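Local coordinates for protein ATP-dependent RNA helicase HrpB (Escherichia coli, PDB 6EUD) that hydrolyses ATP to ADP and phosphate as a DExH-box RNA helicase that binds single-stranded RNA, at residues Gly105-Thr108 and Arg109-Arg113; Gly362-Met365 and Glu366-Trp370; Leu57-Arg60 and Arg61-Arg65. All coordinates share one frame; numbering follows the deposited sequence.

Contact 1: residues Gly105-Thr108 and Arg109-Arg113; sequences GVLT and RMIQR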
loop_
_atom_site.group_PDB
_atom_site.type_symbol
_atom_site.label_atom_id
_atom_site.label_comp_id
_atom_site.label_asym_id
_atom_site.label_seq_id
_atom_site.Cartn_x
_atom_site.Cartn_y
_atom_site.Cartn_z
ATOM N N GLY A 105 -4.039 -16.793 10.909
ATOM C CA GLY A 105 -3.480 -17.323 9.676
ATOM C C GLY A 105 -3.576 -18.830 9.529
ATOM O O GLY A 105 -3.113 -19.375 8.525
ATOM N N VAL A 106 -4.167 -19.505 10.517
ATOM C CA VAL A 106 -4.273 -20.965 10.481
ATOM C C VAL A 106 -5.079 -21.440 9.262
ATOM O O VAL A 106 -4.693 -22.392 8.585
ATOM C CB VAL A 106 -4.908 -21.521 11.778
ATOM C CG1 VAL A 106 -5.392 -22.953 11.581
ATOM C CG2 VAL A 106 -3.924 -21.439 12.941
ATOM N N LEU A 107 -6.187 -20.767 8.969
ATOM C CA LEU A 107 -6.990 -21.148 7.815
ATOM C C LEU A 107 -6.163 -21.093 6.535
ATOM O O LEU A 107 -6.259 -21.973 5.670
ATOM C CB LEU A 107 -8.214 -20.254 7.698
ATOM C CG LEU A 107 -9.126 -20.528 6.505
ATOM C CD1 LEU A 107 -9.443 -22.011 6.398
ATOM C CD2 LEU A 107 -10.424 -19.719 6.612
ATOM N N THR A 108 -5.324 -20.070 6.433
ATOM C CA THR A 108 -4.437 -19.941 5.285
ATOM C C THR A 108 -3.490 -21.146 5.168
ATOM O O THR A 108 -3.329 -21.685 4.081
ATOM C CB THR A 108 -3.615 -18.634 5.347
ATOM O OG1 THR A 108 -4.500 -17.516 5.513
ATOM C CG2 THR A 108 -2.783 -18.450 4.061
ATOM N N ARG A 109 -2.877 -21.557 6.278
ATOM C CA ARG A 109 -2.015 -22.751 6.304
ATOM C C ARG A 109 -2.723 -24.019 5.830
ATOM O O ARG A 109 -2.192 -24.761 5.005
ATOM C CB ARG A 109 -1.461 -22.986 7.716
ATOM C CG ARG A 109 -0.393 -21.990 8.114
ATOM C CD ARG A 109 0.554 -21.758 6.957
ATOM N NE ARG A 109 0.916 -20.354 6.890
ATOM C CZ ARG A 109 1.231 -19.722 5.770
ATOM N NH1 ARG A 109 1.236 -20.369 4.613
ATOM N NH2 ARG A 109 1.536 -18.433 5.811
ATOM N N MET A 110 -3.925 -24.246 6.355
ATOM C CA MET A 110 -4.736 -25.412 6.016
ATOM C C MET A 110 -5.021 -25.523 4.515
ATOM O O MET A 110 -4.890 -26.600 3.926
ATOM C CB MET A 110 -6.057 -25.375 6.798
ATOM C CG MET A 110 -5.873 -25.462 8.307
ATOM S SD MET A 110 -7.400 -25.267 9.258
ATOM C CE MET A 110 -8.443 -26.517 8.512
ATOM N N ILE A 111 -5.406 -24.409 3.904
ATOM C CA ILE A 111 -5.705 -24.384 2.476
ATOM C C ILE A 111 -4.433 -24.551 1.630
ATOM O O ILE A 111 -4.463 -25.170 0.563
ATOM C CB ILE A 111 -6.433 -23.072 2.089
ATOM C CG1 ILE A 111 -7.679 -22.884 2.960
ATOM C CG2 ILE A 111 -6.825 -23.088 0.624
ATOM C CD1 ILE A 111 -8.461 -21.640 2.665
ATOM N N GLN A 112 -3.311 -24.021 2.117
ATOM C CA GLN A 112 -2.044 -24.145 1.403
ATOM C C GLN A 112 -1.586 -25.584 1.349
ATOM O O GLN A 112 -1.046 -26.032 0.331
ATOM C CB GLN A 112 -0.955 -23.287 2.053
ATOM C CG GLN A 112 -1.132 -21.800 1.861
ATOM C CD GLN A 112 -0.807 -21.342 0.451
ATOM O OE1 GLN A 112 -0.574 -22.153 -0.443
ATOM N NE2 GLN A 112 -0.754 -20.028 0.255
ATOM N N ARG A 113 -1.780 -26.300 2.455
ATOM C CA ARG A 113 -1.361 -27.695 2.537
ATOM C C ARG A 113 -2.349 -28.625 1.840
ATOM O O ARG A 113 -1.936 -29.559 1.146
ATOM C CB ARG A 113 -1.173 -28.140 3.985
ATOM C CG ARG A 113 0.018 -27.533 4.669
ATOM C CD ARG A 113 0.015 -27.862 6.145
ATOM N NE ARG A 113 -0.768 -29.060 6.455
ATOM C CZ ARG A 113 -0.323 -30.314 6.349
ATOM N NH1 ARG A 113 0.920 -30.563 5.952
ATOM N NH2 ARG A 113 -1.120 -31.325 6.661
#
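Val106 and Met110 meet one helical turn apart, their side chains crossing obliquely: Val106 CG1 lies 3.8 Å from Met110 SD. Met110 CG, set beside its own backbone N (chi1 -63°), passes 3.3 Å from Val106 O on the way, and a bend about CG-SD (chi3) then turns CE aside. Leu107 and Ile111 repeat the i to i+4 pairing one residue further on, methyl to methyl, with Leu107 CD1 3.9 Å from Ile111 CD1. Backbone bonds from i+4 hold this spacing, among them Met110 N to Val106 O at 3.0 Å with an N-H...O angle of 168°. Gly105 is the N-cap, immediately ahead of helix 106-113 of the first RecA-like domain; it ends a Thr-Glu-Gly sequence that fits motif Ib of DEAH helicases, and its positive phi (80°) favours glycine. Met110 and Leu107 turn to strands 53-57 and 99-102, whereas Thr108 and Gln112 face helix 361-370. Thr108 CG2 sits over one face of the Arg109 guanidinium, which pairs with Glu366 in a salt bridge modelled too short for its length to be trusted. Gln112 CG passes 3.1 Å from Thr108 O, and its bent chain delivers NE2 to Glu366 O.

Contact 2: residues Gly362-Met365 and Glu366-Trp370; sequences GLLM and ELLQW
Leu363 and Leu367 pack against each other one turn apart on helix 361-370, Leu363 CD1 resting 4.0 Å from Leu367 CG. Different first torsions bring them together: Leu363 CG stands opposite its backbone N (chi1 171°), while Leu367 CG is turned back beside its own N (chi1 -61°), which lays that branch point 3.3 Å from Leu363 O. Leu368 folds back in the same sense, its CG 3.2 Å from Leu364 O, but the two side chains meet more loosely, Leu364 CG to Leu368 CD1 being 4.3 Å. An alanine in place of Leu367 would probably open a gap beside Leu363 CD1 and Pro375, leaving the Leu363 isobutyl group freer to turn. On another side Glu366 CG lies beside its own N (chi1 -63°), 3.2 Å from Gly362 O; the bend at chi2 then swings the carboxylate off toward Arg109 in helix 106-113. The main chain is regular: Leu367 N bonds to Leu363 O at 2.9 Å, and Glu366 N, Leu368 N and Gln369 N follow the same i to i+4 pattern. Leu364, Met365 and Leu368 press on Leu396 of helix 386-398, while Leu363 and Glu366 touch Leu137 of helix 133-145. Such a largely apolar helix, with Glu366 and Gln369 turned to helix 106-113, is consistent with the link between the second RecA-like and winged-helix domains of DEAH/RHA helicases.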
loop_
_atom_site.group_PDB
_atom_site.type_symbol
_atom_site.label_atom_id
_atom_site.label_comp_id
_atom_site.label_asym_id
_atom_site.label_seq_id
_atom_site.Cartn_x
_atom_site.Cartn_y
_atom_site.Cartn_z
ATOM N N GLY A 362 3.851 -10.704 2.757
ATOM C CA GLY A 362 3.286 -11.976 3.177
ATOM C C GLY A 362 2.221 -12.491 2.208
ATOM O O GLY A 362 2.229 -13.664 1.826
ATOM N N LEU A 363 1.305 -11.605 1.810
ATOM C CA LEU A 363 0.239 -11.948 0.886
ATOM C C LEU A 363 0.788 -12.408 -0.452
ATOM O O LEU A 363 0.315 -13.384 -1.039
ATOM C CB LEU A 363 -0.685 -10.751 0.695
ATOM C CG LEU A 363 -1.737 -10.888 -0.404
ATOM C CD1 LEU A 363 -2.628 -12.083 -0.130
ATOM C CD2 LEU A 363 -2.563 -9.620 -0.425
ATOM N N LEU A 364 1.797 -11.699 -0.933
ATOM C CA LEU A 364 2.402 -12.029 -2.216
ATOM C C LEU A 364 3.069 -13.399 -2.126
ATOM O O LEU A 364 2.994 -14.209 -3.050
ATOM C CB LEU A 364 3.408 -10.943 -2.621
ATOM C CG LEU A 364 4.056 -10.979 -4.006
ATOM C CD1 LEU A 364 2.969 -11.010 -5.069
ATOM C CD2 LEU A 364 4.980 -9.772 -4.204
ATOM N N MET A 365 3.712 -13.650 -0.994
ATOM C CA MET A 365 4.331 -14.933 -0.731
ATOM C C MET A 365 3.265 -16.032 -0.729
ATOM O O MET A 365 3.484 -17.082 -1.294
ATOM C CB MET A 365 5.095 -14.878 0.597
ATOM C CG MET A 365 5.819 -16.141 1.005
ATOM S SD MET A 365 7.254 -16.467 -0.001
ATOM C CE MET A 365 8.243 -15.058 0.390
ATOM N N GLU A 366 2.098 -15.770 -0.137
ATOM C CA GLU A 366 0.992 -16.740 -0.148
ATOM C C GLU A 366 0.445 -17.035 -1.541
ATOM O O GLU A 366 0.239 -18.203 -1.900
ATOM C CB GLU A 366 -0.169 -16.266 0.726
ATOM C CG GLU A 366 0.154 -16.112 2.197
ATOM C CD GLU A 366 0.370 -17.436 2.929
ATOM O OE1 GLU A 366 0.421 -18.516 2.290
ATOM O OE2 GLU A 366 0.484 -17.382 4.167
ATOM N N LEU A 367 0.174 -15.979 -2.307
ATOM C CA LEU A 367 -0.346 -16.125 -3.668
ATOM C C LEU A 367 0.634 -16.883 -4.573
ATOM O O LEU A 367 0.213 -17.722 -5.362
ATOM C CB LEU A 367 -0.665 -14.751 -4.268
ATOM C CG LEU A 367 -1.728 -13.932 -3.523
ATOM C CD1 LEU A 367 -1.946 -12.586 -4.191
ATOM C CD2 LEU A 367 -3.039 -14.714 -3.422
ATOM N N LEU A 368 1.936 -16.597 -4.454
ATOM C CA LEU A 368 2.951 -17.308 -5.244
ATOM C C LEU A 368 2.972 -18.801 -4.915
ATOM O O LEU A 368 2.931 -19.643 -5.819
ATOM C CB LEU A 368 4.340 -16.700 -5.021
ATOM C CG LEU A 368 4.591 -15.320 -5.643
ATOM C CD1 LEU A 368 5.837 -14.702 -5.041
ATOM C CD2 LEU A 368 4.712 -15.408 -7.160
ATOM N N GLN A 369 3.020 -19.119 -3.622
ATOM C CA GLN A 369 2.919 -20.500 -3.137
ATOM C C GLN A 369 1.586 -21.131 -3.565
ATOM O O GLN A 369 1.511 -22.321 -3.834
ATOM C CB GLN A 369 3.057 -20.545 -1.607
ATOM C CG GLN A 369 3.054 -21.943 -0.998
ATOM C CD GLN A 369 2.906 -21.915 0.516
ATOM O OE1 GLN A 369 2.551 -20.889 1.099
ATOM N NE2 GLN A 369 3.182 -23.040 1.159
ATOM N N TRP A 370 0.534 -20.324 -3.640
ATOM C CA TRP A 370 -0.770 -20.826 -4.077
ATOM C C TRP A 370 -0.732 -21.153 -5.572
ATOM O O TRP A 370 -1.527 -21.955 -6.064
ATOM C CB TRP A 370 -1.880 -19.809 -3.763
ATOM C CG TRP A 370 -3.272 -20.304 -4.076
ATOM C CD1 TRP A 370 -4.146 -19.783 -4.995
ATOM C CD2 TRP A 370 -3.943 -21.426 -3.480
ATOM N NE1 TRP A 370 -5.320 -20.509 -5.003
ATOM C CE2 TRP A 370 -5.223 -21.519 -4.080
ATOM C CE3 TRP A 370 -3.592 -22.352 -2.492
ATOM C CZ2 TRP A 370 -6.144 -22.507 -3.726
ATOM C CZ3 TRP A 370 -4.511 -23.330 -2.144
ATOM C CH2 TRP A 370 -5.769 -23.400 -2.760
#

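Contact 3: residues Leu57-Arg60 and Arg61-Arg65; sequences LEPR and RLAAR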
loop_
_atom_site.group_PDB
_atom_site.type_symbol
_atom_site.label_atom_id
_atom_site.label_comp_id
_atom_site.label_asym_id
_atom_site.label_seq_id
_atom_site.Cartn_x
_atom_site.Cartn_y
_atom_site.Cartn_z
ATOM N N LEU A 57 -13.507 -19.404 11.051
ATOM C CA LEU A 57 -12.427 -18.418 11.169
ATOM C C LEU A 57 -12.838 -17.270 12.069
ATOM O O LEU A 57 -13.918 -16.708 11.901
ATOM C CB LEU A 57 -12.025 -17.864 9.795
ATOM C CG LEU A 57 -10.978 -16.733 9.819
ATOM C CD1 LEU A 57 -9.657 -17.240 10.375
ATOM C CD2 LEU A 57 -10.763 -16.100 8.442
ATOM N N GLU A 58 -11.973 -16.921 13.017
ATOM C CA GLU A 58 -12.197 -15.767 13.880
ATOM C C GLU A 58 -11.033 -14.789 13.733
ATOM O O GLU A 58 -9.900 -15.207 13.558
ATOM C CB GLU A 58 -12.366 -16.213 15.334
ATOM C CG GLU A 58 -13.570 -17.130 15.573
ATOM C CD GLU A 58 -14.905 -16.418 15.395
ATOM O OE1 GLU A 58 -14.942 -15.184 15.585
ATOM O OE2 GLU A 58 -15.915 -17.093 15.077
ATOM N N PRO A 59 -11.312 -13.480 13.813
ATOM C CA PRO A 59 -10.311 -12.455 13.479
ATOM C C PRO A 59 -9.141 -12.397 14.453
ATOM O O PRO A 59 -8.028 -12.151 14.022
ATOM C CB PRO A 59 -11.108 -11.157 13.537
ATOM C CG PRO A 59 -12.209 -11.448 14.539
ATOM C CD PRO A 59 -12.553 -12.897 14.359
ATOM N N ARG A 60 -9.372 -12.600 15.742
ATOM C CA ARG A 60 -8.259 -12.612 16.687
ATOM C C ARG A 60 -8.283 -13.823 17.592
ATOM O O ARG A 60 -9.283 -14.538 17.660
ATOM C CB ARG A 60 -8.253 -11.354 17.545
ATOM C CG ARG A 60 -7.832 -10.100 16.804
ATOM C CD ARG A 60 -8.417 -8.887 17.499
ATOM N NE ARG A 60 -9.860 -9.044 17.668
ATOM C CZ ARG A 60 -10.763 -8.611 16.794
ATOM N NH1 ARG A 60 -10.370 -7.979 15.695
ATOM N NH2 ARG A 60 -12.056 -8.802 17.020
ATOM N N ARG A 61 -7.175 -14.033 18.293
ATOM C CA ARG A 61 -7.020 -15.176 19.184
ATOM C C ARG A 61 -8.075 -15.177 20.287
ATOM O O ARG A 61 -8.621 -16.221 20.647
ATOM C CB ARG A 61 -5.623 -15.170 19.806
ATOM C CG ARG A 61 -5.128 -16.516 20.323
ATOM C CD ARG A 61 -3.750 -16.352 20.916
ATOM N NE ARG A 61 -3.577 -14.984 21.399
ATOM C CZ ARG A 61 -2.467 -14.265 21.260
ATOM N NH1 ARG A 61 -1.407 -14.780 20.645
ATOM N NH2 ARG A 61 -2.413 -13.026 21.737
ATOM N N LEU A 62 -8.381 -13.997 20.810
ATOM C CA LEU A 62 -9.263 -13.894 21.970
ATOM C C LEU A 62 -10.697 -14.214 21.603
ATOM O O LEU A 62 -11.418 -14.839 22.376
ATOM C CB LEU A 62 -9.175 -12.499 22.579
ATOM C CG LEU A 62 -7.816 -11.818 22.400
ATOM C CD1 LEU A 62 -7.924 -10.361 22.794
ATOM C CD2 LEU A 62 -6.731 -12.521 23.216
ATOM N N ALA A 63 -11.100 -13.778 20.417
ATOM C CA ALA A 63 -12.427 -14.079 19.912
ATOM C C ALA A 63 -12.586 -15.576 19.705
ATOM O O ALA A 63 -13.622 -16.157 20.042
ATOM C CB ALA A 63 -12.683 -13.333 18.600
ATOM N N ALA A 64 -11.537 -16.184 19.155
ATOM C CA ALA A 64 -11.577 -17.559 18.662
ATOM C C ALA A 64 -11.821 -18.577 19.756
ATOM O O ALA A 64 -12.449 -19.610 19.512
ATOM C CB ALA A 64 -10.283 -17.897 17.934
ATOM N N ARG A 65 -11.313 -18.313 20.954
ATOM C CA ARG A 65 -11.439 -19.311 21.993
ATOM C C ARG A 65 -12.661 -19.016 22.851
ATOM O O ARG A 65 -13.146 -19.877 23.562
ATOM C CB ARG A 65 -10.156 -19.391 22.821
ATOM C CG ARG A 65 -10.185 -20.493 23.873
ATOM C CD ARG A 65 -8.866 -20.603 24.611
ATOM N NE ARG A 65 -8.076 -19.383 24.489
ATOM C CZ ARG A 65 -7.973 -18.465 25.444
ATOM N NH1 ARG A 65 -8.616 -18.622 26.598
ATOM N NH2 ARG A 65 -7.235 -17.385 25.241
#
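Glu58 leaves the end of strand 53-57 in an extended conformation, the chain turns at Pro59, and Arg60 is extended again (psi 168°) as the N-cap of helix 61-74. This return brings Glu58 CA within 5.1 Å of Ala64 CA. The sequence Glu-Pro-Arg-Arg fits motif Ia of DEAH-type helicases, in the strand-to-helix turn of the first RecA-like domain. The first helical turn is closed by Ala64 N bonding to Arg60 O at 3.2 Å, with an N-H...O angle of 145°; Ala64 N also makes a weak bond to Arg61 O, as does Arg65 N.

Among the side chains, Glu58 does most of the touching. Its CB points toward the helix and lies 3.7 Å from Ala64 CB, and the aliphatic CG packs on Ala64 CA. The small alanine lets the acid's stem lie directly against the helix backbone. A bend at chi2 (-68°) then carries the carboxylate past Ala63, toward the nucleotide side: the Glu58 side chain is about 5 Å from that of Ser37 in the predicted ATP site and close to Asp126 of the DEFH box, another acid. Ala63 also meets Pro59, whose CD is 4.3 Å from Ala63 CB. Arg61 leaves the turn at CB, and its NH1 forms a salt bridge with Glu104. Arg60 bends at chi3 and brings its guanidinium back over Pro59, whose CG sits 3.5 Å above the guanidinium plane, offset toward its rim.

From the N terminus the order is contact 3, contact 1, contact 2, strictly in series: each joins neighbouring residues, so none closes a long loop, and none nests in or crosses another. Contact 3 leads out of strand 53-57 into helix 61-74; contact 1 starts helix 106-113 just after strand 99-102. Both belong to the first RecA-like domain and meet where Leu107 CD2 lies 4.0 Å from Leu57 CB. Contact 2 comes some 250 residues later, in the Helicase C-terminal range, yet its helix packs on that of contact 1, with Trp370 CZ3 3.3 Å from Ile111 O. Contacts 2 and 3 do not touch, their nearest atoms being about 12 Å apart; helix 106-113 lies between them.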